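Local coordinates for protein hexokinase (Schistosoma mansoni, PDB 1BDG) that probably catalyses the ATP-dependent phosphorylation of glucose and other hexoses to hexose 6-phosphates, the first step of glycolysis, and is seen here with glucose bound, at residues A[53-59]-A[243-249]; A[197-202]-A[214-218]; A[11-15]-A[301-307]. Residue numbers count along the deposited sequence, not the author numbering.

Contact 1: residues A[53-59]-A[243-249]. With GLC (alpha-D-glucopyranose), chain B.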
loop_
_atom_site.group_PDB
_atom_site.type_symbol
_atom_site.label_atom_id
_atom_site.label_comp_id
_atom_site.label_asym_id
_atom_site.label_seq_id
_atom_site.Cartn_x
_atom_site.Cartn_y
_atom_site.Cartn_z
ATOM N N MET A 53 -11.287 -9.899 -1.492
ATOM C CA MET A 53 -12.215 -9.179 -2.369
ATOM C C MET A 53 -13.377 -8.522 -1.647
ATOM O O MET A 53 -14.520 -8.615 -2.111
ATOM C CB MET A 53 -12.796 -10.130 -3.423
ATOM C CG MET A 53 -11.787 -10.902 -4.235
ATOM S SD MET A 53 -10.834 -9.856 -5.291
ATOM C CE MET A 53 -11.699 -10.051 -6.716
ATOM N N PHE A 54 -13.090 -7.798 -0.566
ATOM C CA PHE A 54 -14.146 -7.147 0.209
ATOM C C PHE A 54 -14.910 -6.076 -0.570
ATOM O O PHE A 54 -14.310 -5.096 -1.023
ATOM C CB PHE A 54 -13.577 -6.462 1.457
ATOM C CG PHE A 54 -12.819 -7.364 2.376
ATOM C CD1 PHE A 54 -13.483 -8.269 3.186
ATOM C CD2 PHE A 54 -11.438 -7.259 2.481
ATOM C CE1 PHE A 54 -12.776 -9.057 4.099
ATOM C CE2 PHE A 54 -10.735 -8.035 3.382
ATOM C CZ PHE A 54 -11.408 -8.936 4.196
ATOM N N PRO A 55 -16.232 -6.256 -0.764
ATOM C CA PRO A 55 -16.970 -5.224 -1.489
ATOM C C PRO A 55 -16.996 -4.002 -0.580
ATOM O O PRO A 55 -17.156 -4.129 0.635
ATOM C CB PRO A 55 -18.359 -5.838 -1.639
ATOM C CG PRO A 55 -18.462 -6.732 -0.459
ATOM C CD PRO A 55 -17.115 -7.382 -0.423
ATOM N N SER A 56 -16.745 -2.834 -1.160
ATOM C CA SER A 56 -16.722 -1.583 -0.414
ATOM C C SER A 56 -18.096 -0.895 -0.350
ATOM O O SER A 56 -18.266 0.106 0.353
ATOM C CB SER A 56 -15.731 -0.646 -1.077
ATOM O OG SER A 56 -16.223 -0.282 -2.353
ATOM N N TYR A 57 -19.061 -1.420 -1.101
ATOM C CA TYR A 57 -20.401 -0.853 -1.174
ATOM C C TYR A 57 -20.454 0.539 -1.815
ATOM O O TYR A 57 -21.439 1.259 -1.685
ATOM C CB TYR A 57 -21.102 -0.888 0.184
ATOM C CG TYR A 57 -21.719 -2.223 0.498
ATOM C CD1 TYR A 57 -20.993 -3.211 1.133
ATOM C CD2 TYR A 57 -23.023 -2.501 0.133
ATOM C CE1 TYR A 57 -21.546 -4.447 1.399
ATOM C CE2 TYR A 57 -23.587 -3.735 0.387
ATOM C CZ TYR A 57 -22.844 -4.712 1.023
ATOM O OH TYR A 57 -23.400 -5.951 1.277
ATOM N N VAL A 58 -19.356 0.935 -2.450
ATOM C CA VAL A 58 -19.325 2.188 -3.184
ATOM C C VAL A 58 -19.692 1.667 -4.561
ATOM O O VAL A 58 -18.901 0.967 -5.195
ATOM C CB VAL A 58 -17.925 2.805 -3.298
ATOM C CG1 VAL A 58 -17.967 3.983 -4.249
ATOM C CG2 VAL A 58 -17.447 3.276 -1.958
ATOM N N THR A 59 -20.929 1.895 -4.969
ATOM C CA THR A 59 -21.364 1.423 -6.266
ATOM C C THR A 59 -21.111 2.429 -7.403
ATOM O O THR A 59 -20.501 2.078 -8.415
ATOM C CB THR A 59 -22.818 0.957 -6.196
ATOM O OG1 THR A 59 -23.629 1.995 -5.630
ATOM C CG2 THR A 59 -22.918 -0.269 -5.304
ATOM N N GLU A 243 -22.703 -2.149 -10.599
ATOM C CA GLU A 243 -21.333 -2.309 -10.085
ATOM C C GLU A 243 -21.041 -1.918 -8.634
ATOM O O GLU A 243 -21.850 -1.266 -7.951
ATOM C CB GLU A 243 -20.373 -1.531 -10.989
ATOM C CG GLU A 243 -20.626 -1.691 -12.477
ATOM C CD GLU A 243 -19.649 -0.910 -13.317
ATOM O OE1 GLU A 243 -19.598 0.324 -13.161
ATOM O OE2 GLU A 243 -18.936 -1.532 -14.131
ATOM N N VAL A 244 -19.839 -2.298 -8.203
ATOM C CA VAL A 244 -19.323 -2.028 -6.859
ATOM C C VAL A 244 -17.791 -2.014 -6.884
ATOM O O VAL A 244 -17.156 -2.787 -7.606
ATOM C CB VAL A 244 -19.777 -3.088 -5.833
ATOM C CG1 VAL A 244 -19.065 -4.422 -6.087
ATOM C CG2 VAL A 244 -19.527 -2.595 -4.414
ATOM N N VAL A 245 -17.204 -1.094 -6.137
ATOM C CA VAL A 245 -15.764 -1.015 -6.089
ATOM C C VAL A 245 -15.334 -2.117 -5.151
ATOM O O VAL A 245 -15.825 -2.196 -4.031
ATOM C CB VAL A 245 -15.276 0.378 -5.590
ATOM C CG1 VAL A 245 -13.760 0.407 -5.487
ATOM C CG2 VAL A 245 -15.729 1.465 -6.554
ATOM N N ILE A 246 -14.498 -3.023 -5.641
ATOM C CA ILE A 246 -14.003 -4.127 -4.832
ATOM C C ILE A 246 -12.644 -3.804 -4.232
ATOM O O ILE A 246 -11.774 -3.289 -4.923
ATOM C CB ILE A 246 -13.863 -5.422 -5.672
ATOM C CG1 ILE A 246 -15.240 -6.018 -5.977
ATOM C CG2 ILE A 246 -13.033 -6.458 -4.924
ATOM C CD1 ILE A 246 -15.859 -6.753 -4.823
ATOM N N ASN A 247 -12.479 -4.080 -2.945
ATOM C CA ASN A 247 -11.206 -3.875 -2.267
ATOM C C ASN A 247 -10.573 -5.272 -2.251
ATOM O O ASN A 247 -10.918 -6.136 -1.431
ATOM C CB ASN A 247 -11.428 -3.354 -0.851
ATOM C CG ASN A 247 -10.142 -3.245 -0.054
ATOM O OD1 ASN A 247 -9.043 -3.317 -0.591
ATOM N ND2 ASN A 247 -10.281 -3.063 1.240
ATOM N N THR A 248 -9.674 -5.497 -3.203
ATOM C CA THR A 248 -9.013 -6.779 -3.375
ATOM C C THR A 248 -8.284 -7.223 -2.136
ATOM O O THR A 248 -8.469 -8.343 -1.682
ATOM C CB THR A 248 -8.036 -6.731 -4.555
ATOM O OG1 THR A 248 -6.949 -5.856 -4.235
ATOM C CG2 THR A 248 -8.749 -6.213 -5.793
ATOM N N GLU A 249 -7.459 -6.334 -1.597
ATOM C CA GLU A 249 -6.678 -6.616 -0.400
ATOM C C GLU A 249 -5.734 -7.777 -0.769
ATOM O O GLU A 249 -5.661 -8.805 -0.085
ATOM C CB GLU A 249 -7.622 -6.948 0.756
ATOM C CG GLU A 249 -7.050 -6.725 2.151
ATOM C CD GLU A 249 -6.607 -5.291 2.434
ATOM O OE1 GLU A 249 -7.459 -4.379 2.490
ATOM O OE2 GLU A 249 -5.397 -5.088 2.642
HETATM C C1 GLC B . -2.073 -2.615 3.508
HETATM C C2 GLC B . -3.518 -2.638 4.007
HETATM C C3 GLC B . -4.456 -2.306 2.869
HETATM C C4 GLC B . -4.065 -0.971 2.258
HETATM C C5 GLC B . -2.625 -1.034 1.799
HETATM C C6 GLC B . -2.144 0.290 1.235
HETATM O O1 GLC B . -1.959 -3.535 2.474
HETATM O O2 GLC B . -3.851 -3.926 4.519
HETATM O O3 GLC B . -5.794 -2.236 3.340
HETATM O O4 GLC B . -4.911 -0.674 1.173
HETATM O O5 GLC B . -1.789 -1.341 2.917
HETATM O O6 GLC B . -1.686 1.150 2.256
HETATM O O HOH W 1 -19.845 2.395 -11.649
#
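Residues 53-59 run antiparallel to strand 243-247. Met53 starts the pairing: Met53 N donates to Thr248 O at 3.2 Å, and Met53 CB packs on Ile246 CG2 at 4.0 Å. Phe54 and Asn247 form a hydrogen-bonded pair. Asn247 N to Phe54 O is 2.8 Å; the return bond from Phe54 N to Asn247 O is weak. The Phe54 ring meets Glu249 CG at its edge. Pro55, which has no NH to give, lies opposite Ile246 as a non-hydrogen-bonded pair. Ser56 then turns both N (3.1 Å) and OG (2.6 Å) to Val245 O. The chain bends through Tyr57 and returns at Val58, whose O accepts Val245 N at 2.8 Å. Just past the strand, Glu249 holds glucose, with OE1 2.8 Å from GLC O3 and OE2 2.7 Å from GLC O2. Strand 54-55 edges the large-subdomain sheet, and 243-247 lies between it and strand 222-229. Helix 23-41 covers Met53 and Ile246; helix 197-206 packs on Val58 and Val245.

Contact 2: residues A[197-202]-A[214-218]. With GLC (alpha-D-glucopyranose), chain B.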
loop_
_atom_site.group_PDB
_atom_site.type_symbol
_atom_site.label_atom_id
_atom_site.label_comp_id
_atom_site.label_asym_id
_atom_site.label_seq_id
_atom_site.Cartn_x
_atom_site.Cartn_y
_atom_site.Cartn_z
ATOM N N ASP A 197 -8.071 3.136 1.434
ATOM C CA ASP A 197 -7.299 4.078 0.636
ATOM C C ASP A 197 -7.392 3.823 -0.864
ATOM O O ASP A 197 -7.563 4.762 -1.623
ATOM C CB ASP A 197 -5.838 4.203 1.101
ATOM C CG ASP A 197 -5.110 2.869 1.191
ATOM O OD1 ASP A 197 -5.515 1.882 0.556
ATOM O OD2 ASP A 197 -4.096 2.803 1.897
ATOM N N THR A 198 -7.358 2.566 -1.298
ATOM C CA THR A 198 -7.446 2.270 -2.726
ATOM C C THR A 198 -8.732 2.834 -3.299
ATOM O O THR A 198 -8.723 3.495 -4.348
ATOM C CB THR A 198 -7.448 0.792 -2.962
ATOM O OG1 THR A 198 -8.370 0.187 -2.061
ATOM C CG2 THR A 198 -6.077 0.223 -2.739
ATOM N N VAL A 199 -9.830 2.596 -2.576
ATOM C CA VAL A 199 -11.170 3.065 -2.961
ATOM C C VAL A 199 -11.149 4.596 -3.034
ATOM O O VAL A 199 -11.567 5.183 -4.035
ATOM C CB VAL A 199 -12.254 2.563 -1.958
ATOM C CG1 VAL A 199 -13.637 2.838 -2.489
ATOM C CG2 VAL A 199 -12.098 1.072 -1.730
ATOM N N GLY A 200 -10.586 5.230 -2.007
ATOM C CA GLY A 200 -10.488 6.674 -1.985
ATOM C C GLY A 200 -9.702 7.167 -3.179
ATOM O O GLY A 200 -10.053 8.165 -3.791
ATOM N N THR A 201 -8.636 6.462 -3.529
ATOM C CA THR A 201 -7.809 6.835 -4.670
ATOM C C THR A 201 -8.612 6.684 -5.970
ATOM O O THR A 201 -8.662 7.611 -6.774
ATOM C CB THR A 201 -6.508 5.984 -4.710
ATOM O OG1 THR A 201 -5.752 6.196 -3.505
ATOM C CG2 THR A 201 -5.655 6.340 -5.904
ATOM N N LEU A 202 -9.275 5.545 -6.168
ATOM C CA LEU A 202 -10.074 5.348 -7.383
ATOM C C LEU A 202 -11.040 6.528 -7.537
ATOM O O LEU A 202 -11.182 7.063 -8.624
ATOM C CB LEU A 202 -10.838 4.012 -7.345
ATOM C CG LEU A 202 -11.452 3.498 -8.669
ATOM C CD1 LEU A 202 -11.811 2.019 -8.566
ATOM C CD2 LEU A 202 -12.666 4.309 -9.079
ATOM N N VAL A 214 -9.525 1.706 -11.793
ATOM C CA VAL A 214 -8.649 1.051 -10.816
ATOM C C VAL A 214 -8.008 2.079 -9.882
ATOM O O VAL A 214 -7.813 3.230 -10.257
ATOM C CB VAL A 214 -7.530 0.254 -11.525
ATOM C CG1 VAL A 214 -6.829 -0.637 -10.559
ATOM C CG2 VAL A 214 -8.098 -0.570 -12.642
ATOM N N GLY A 215 -7.694 1.665 -8.662
ATOM C CA GLY A 215 -7.068 2.554 -7.705
ATOM C C GLY A 215 -5.919 1.800 -7.079
ATOM O O GLY A 215 -6.145 0.982 -6.194
ATOM N N LEU A 216 -4.699 2.044 -7.541
ATOM C CA LEU A 216 -3.521 1.340 -7.033
ATOM C C LEU A 216 -2.708 2.055 -5.964
ATOM O O LEU A 216 -2.352 3.215 -6.122
ATOM C CB LEU A 216 -2.603 0.982 -8.208
ATOM C CG LEU A 216 -1.240 0.335 -7.964
ATOM C CD1 LEU A 216 -1.392 -1.036 -7.301
ATOM C CD2 LEU A 216 -0.520 0.205 -9.288
ATOM N N ILE A 217 -2.363 1.334 -4.902
ATOM C CA ILE A 217 -1.544 1.883 -3.818
ATOM C C ILE A 217 -0.241 1.099 -3.674
ATOM O O ILE A 217 -0.258 -0.086 -3.372
ATOM C CB ILE A 217 -2.262 1.855 -2.448
ATOM C CG1 ILE A 217 -3.417 2.852 -2.417
ATOM C CG2 ILE A 217 -1.283 2.174 -1.354
ATOM C CD1 ILE A 217 -2.983 4.298 -2.533
ATOM N N VAL A 218 0.880 1.742 -3.966
ATOM C CA VAL A 218 2.178 1.109 -3.826
ATOM C C VAL A 218 3.038 2.020 -2.940
ATOM O O VAL A 218 3.883 2.780 -3.413
ATOM C CB VAL A 218 2.837 0.777 -5.217
ATOM C CG1 VAL A 218 2.100 -0.396 -5.885
ATOM C CG2 VAL A 218 2.799 1.968 -6.160
HETATM C C1 GLC B . -2.073 -2.615 3.508
HETATM C C2 GLC B . -3.518 -2.638 4.007
HETATM C C3 GLC B . -4.456 -2.306 2.869
HETATM C C4 GLC B . -4.065 -0.971 2.258
HETATM C C5 GLC B . -2.625 -1.034 1.799
HETATM C C6 GLC B . -2.144 0.290 1.235
HETATM O O1 GLC B . -1.959 -3.535 2.474
HETATM O O2 GLC B . -3.851 -3.926 4.519
HETATM O O3 GLC B . -5.794 -2.236 3.340
HETATM O O4 GLC B . -4.911 -0.674 1.173
HETATM O O5 GLC B . -1.789 -1.341 2.917
HETATM O O6 GLC B . -1.686 1.150 2.256
#
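Ile217 reaches from its strand over the first turn of helix 197-202. Ile217 CD1 lies 3.5 Å from Thr201 OG1. Ile217 CG1 lies 3.8 Å from Thr198 CG2 and also 3.8 Å from Asp197 OD1. Ile217 CG2 touches GLC C6 at 3.3 Å, so the same side chain packs on the helix and lines the sugar pocket. Asp197, a substrate-binding residue at the start of the helix, accepts from two glucose hydroxyls: GLC O4 donates to Asp197 OD1 at 2.7 Å, and GLC O6 donates to Asp197 OD2 at 2.9 Å. Ser144 is hydrogen-bonded to the same OD2. The fold is the actin-like ATPase fold, and here a helix of the large subdomain packs across strand 212-218 of its sheet. The segment axes come within 6.5 Å, at 129° between their directions. Gly215 permits this closeness, since a CB there would clash with Thr198 O and Leu202 N. Gly215 CA sits 4.0 Å from Leu202 N, and Gly215 O sits 3.5 Å from Thr198 CB. Thr201 OG1 turns back to Asp197 O at 3.0 Å. Further along, Leu202 CG rests on Val214 C at 3.9 Å.

Contact 3: residues A[11-15]-A[301-307]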
loop_
_atom_site.group_PDB
_atom_site.type_symbol
_atom_site.label_atom_id
_atom_site.label_comp_id
_atom_site.label_asym_id
_atom_site.label_seq_id
_atom_site.Cartn_x
_atom_site.Cartn_y
_atom_site.Cartn_z
ATOM N N LYS A 11 29.570 -14.394 -6.374
ATOM C CA LYS A 11 28.882 -15.169 -5.339
ATOM C C LYS A 11 27.538 -14.478 -5.087
ATOM O O LYS A 11 26.474 -15.127 -5.043
ATOM C CB LYS A 11 29.684 -15.170 -4.044
ATOM C CG LYS A 11 30.953 -15.926 -4.143
ATOM C CD LYS A 11 31.794 -15.795 -2.895
ATOM C CE LYS A 11 32.924 -16.836 -2.940
ATOM N NZ LYS A 11 33.990 -16.599 -1.918
ATOM N N VAL A 12 27.589 -13.151 -4.938
ATOM C CA VAL A 12 26.387 -12.364 -4.701
ATOM C C VAL A 12 25.390 -12.610 -5.841
ATOM O O VAL A 12 24.178 -12.696 -5.613
ATOM C CB VAL A 12 26.709 -10.851 -4.563
ATOM C CG1 VAL A 12 25.436 -10.040 -4.385
ATOM C CG2 VAL A 12 27.623 -10.631 -3.395
ATOM N N VAL A 13 25.886 -12.765 -7.058
ATOM C CA VAL A 13 24.976 -13.016 -8.158
ATOM C C VAL A 13 24.237 -14.343 -7.983
ATOM O O VAL A 13 23.013 -14.407 -8.065
ATOM C CB VAL A 13 25.709 -12.990 -9.496
ATOM C CG1 VAL A 13 24.800 -13.532 -10.612
ATOM C CG2 VAL A 13 26.148 -11.559 -9.797
ATOM N N GLU A 14 24.990 -15.380 -7.646
ATOM C CA GLU A 14 24.459 -16.720 -7.464
ATOM C C GLU A 14 23.458 -16.814 -6.303
ATOM O O GLU A 14 22.460 -17.541 -6.380
ATOM C CB GLU A 14 25.637 -17.683 -7.270
ATOM C CG GLU A 14 25.382 -19.094 -7.755
ATOM C CD GLU A 14 24.941 -19.144 -9.209
ATOM O OE1 GLU A 14 25.236 -18.171 -9.960
ATOM O OE2 GLU A 14 24.290 -20.151 -9.596
ATOM N N ILE A 15 23.717 -16.059 -5.245
ATOM C CA ILE A 15 22.858 -16.054 -4.057
ATOM C C ILE A 15 21.563 -15.292 -4.351
ATOM O O ILE A 15 20.458 -15.748 -4.004
ATOM C CB ILE A 15 23.632 -15.435 -2.832
ATOM C CG1 ILE A 15 24.843 -16.317 -2.510
ATOM C CG2 ILE A 15 22.719 -15.263 -1.607
ATOM C CD1 ILE A 15 25.987 -15.595 -1.884
ATOM N N TYR A 301 23.108 -11.552 5.951
ATOM C CA TYR A 301 23.437 -12.900 5.500
ATOM C C TYR A 301 24.819 -12.896 4.846
ATOM O O TYR A 301 25.666 -13.747 5.140
ATOM C CB TYR A 301 22.420 -13.400 4.474
ATOM C CG TYR A 301 22.866 -14.666 3.782
ATOM C CD1 TYR A 301 23.048 -15.849 4.499
ATOM C CD2 TYR A 301 23.145 -14.681 2.408
ATOM C CE1 TYR A 301 23.495 -17.017 3.870
ATOM C CE2 TYR A 301 23.599 -15.849 1.770
ATOM C CZ TYR A 301 23.768 -17.008 2.513
ATOM O OH TYR A 301 24.204 -18.157 1.906
ATOM N N LEU A 302 25.022 -11.955 3.924
ATOM C CA LEU A 302 26.280 -11.806 3.199
ATOM C C LEU A 302 27.441 -11.563 4.148
ATOM O O LEU A 302 28.571 -11.939 3.849
ATOM C CB LEU A 302 26.194 -10.625 2.231
ATOM C CG LEU A 302 25.449 -10.816 0.918
ATOM C CD1 LEU A 302 25.186 -9.459 0.252
ATOM C CD2 LEU A 302 26.254 -11.759 0.022
ATOM N N VAL A 303 27.168 -10.901 5.267
ATOM C CA VAL A 303 28.201 -10.609 6.245
ATOM C C VAL A 303 28.628 -11.843 7.024
ATOM O O VAL A 303 29.810 -11.981 7.355
ATOM C CB VAL A 303 27.785 -9.451 7.205
ATOM C CG1 VAL A 303 28.474 -9.584 8.551
ATOM C CG2 VAL A 303 28.150 -8.105 6.585
ATOM N N GLU A 304 27.709 -12.765 7.296
ATOM C CA GLU A 304 28.127 -13.956 8.031
ATOM C C GLU A 304 28.812 -14.969 7.146
ATOM O O GLU A 304 29.395 -15.936 7.633
ATOM C CB GLU A 304 26.985 -14.594 8.816
ATOM C CG GLU A 304 25.804 -15.018 8.024
ATOM C CD GLU A 304 25.028 -16.054 8.765
ATOM O OE1 GLU A 304 24.218 -15.684 9.653
ATOM O OE2 GLU A 304 25.269 -17.248 8.473
ATOM N N GLN A 305 28.674 -14.788 5.843
ATOM C CA GLN A 305 29.354 -15.640 4.882
ATOM C C GLN A 305 30.678 -14.951 4.518
ATOM O O GLN A 305 31.297 -15.299 3.524
ATOM C CB GLN A 305 28.525 -15.815 3.606
ATOM C CG GLN A 305 27.233 -16.553 3.798
ATOM C CD GLN A 305 27.433 -17.935 4.383
ATOM O OE1 GLN A 305 28.041 -18.797 3.760
ATOM N NE2 GLN A 305 26.895 -18.159 5.581
ATOM N N LYS A 306 31.056 -13.914 5.260
ATOM C CA LYS A 306 32.293 -13.187 5.002
ATOM C C LYS A 306 32.364 -12.532 3.603
ATOM O O LYS A 306 33.445 -12.176 3.129
ATOM C CB LYS A 306 33.490 -14.127 5.207
ATOM C CG LYS A 306 33.996 -14.248 6.649
ATOM C CD LYS A 306 32.932 -14.796 7.620
ATOM C CE LYS A 306 33.503 -15.027 9.031
ATOM N NZ LYS A 306 32.464 -15.578 9.953
ATOM N N ILE A 307 31.218 -12.343 2.955
ATOM C CA ILE A 307 31.189 -11.738 1.622
ATOM C C ILE A 307 31.027 -10.218 1.655
ATOM O O ILE A 307 31.171 -9.561 0.635
ATOM C CB ILE A 307 30.111 -12.405 0.725
ATOM C CG1 ILE A 307 30.266 -13.937 0.780
ATOM C CG2 ILE A 307 30.276 -11.978 -0.731
ATOM C CD1 ILE A 307 29.253 -14.747 -0.041
#
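The nearest CA atoms, those of Val12 and Leu302, are 7.9 Å apart, so the side chains make the contact. Residues 11-15 are a regular piece of helix 5-16, with Ile15 N bonded to Lys11 O at 2.9 Å. Residues 301-307 hold the last turn of helix 288-304 and the residues that end it. The ending is a Schellman motif. Lys306, with positive phi, is the C-prime residue; Ile307 N bonds to Leu302 O at 2.8 Å, and Lys306 N to Val303 O at 3.1 Å. This turn out of the helix brings the side chain of Ile307 round toward helix 5-16, beside that of Leu302. The interface is apolar. Val12 CG2 packs on Leu302 CD2 at 3.8 Å and on Ile307 CG2 at 4.0 Å. Ile15 CD1 meets Ile307 CD1 at 3.8 Å, while Ile15 CG2 touches the edge of the Tyr301 ring at CE2, 3.5 Å away. Lys11 joins through its aliphatic part, with CD 4.0 Å from Ile307 CD1. Helix 357-389 of the large subdomain lies against both segments: Ile362 touches Val12 and Leu302, and Tyr365 touches Val12 and Val13.

In the fold
From the N terminus, helix 5-16 comes first, and contact 3 joins it to the end of helix 288-304. This closes the longest loop, with 285 residues between the segments. Contact 1 nests inside it, bringing residues 53-59 to strand 243-247 across 183 residues. Contact 2 nests inside contact 1 as a short helix-to-strand connection, with 11 residues between the segments. None of the loops cross. Contacts 1 and 2 reach the same sheet and both touch glucose. Their centres are 11 Å apart; Val199 packs on Val58 and Val245, and Leu202 on Val245. Contact 3 lies far off, its nearest atoms about 27 Å from contact 1 and about 24 Å from contact 2.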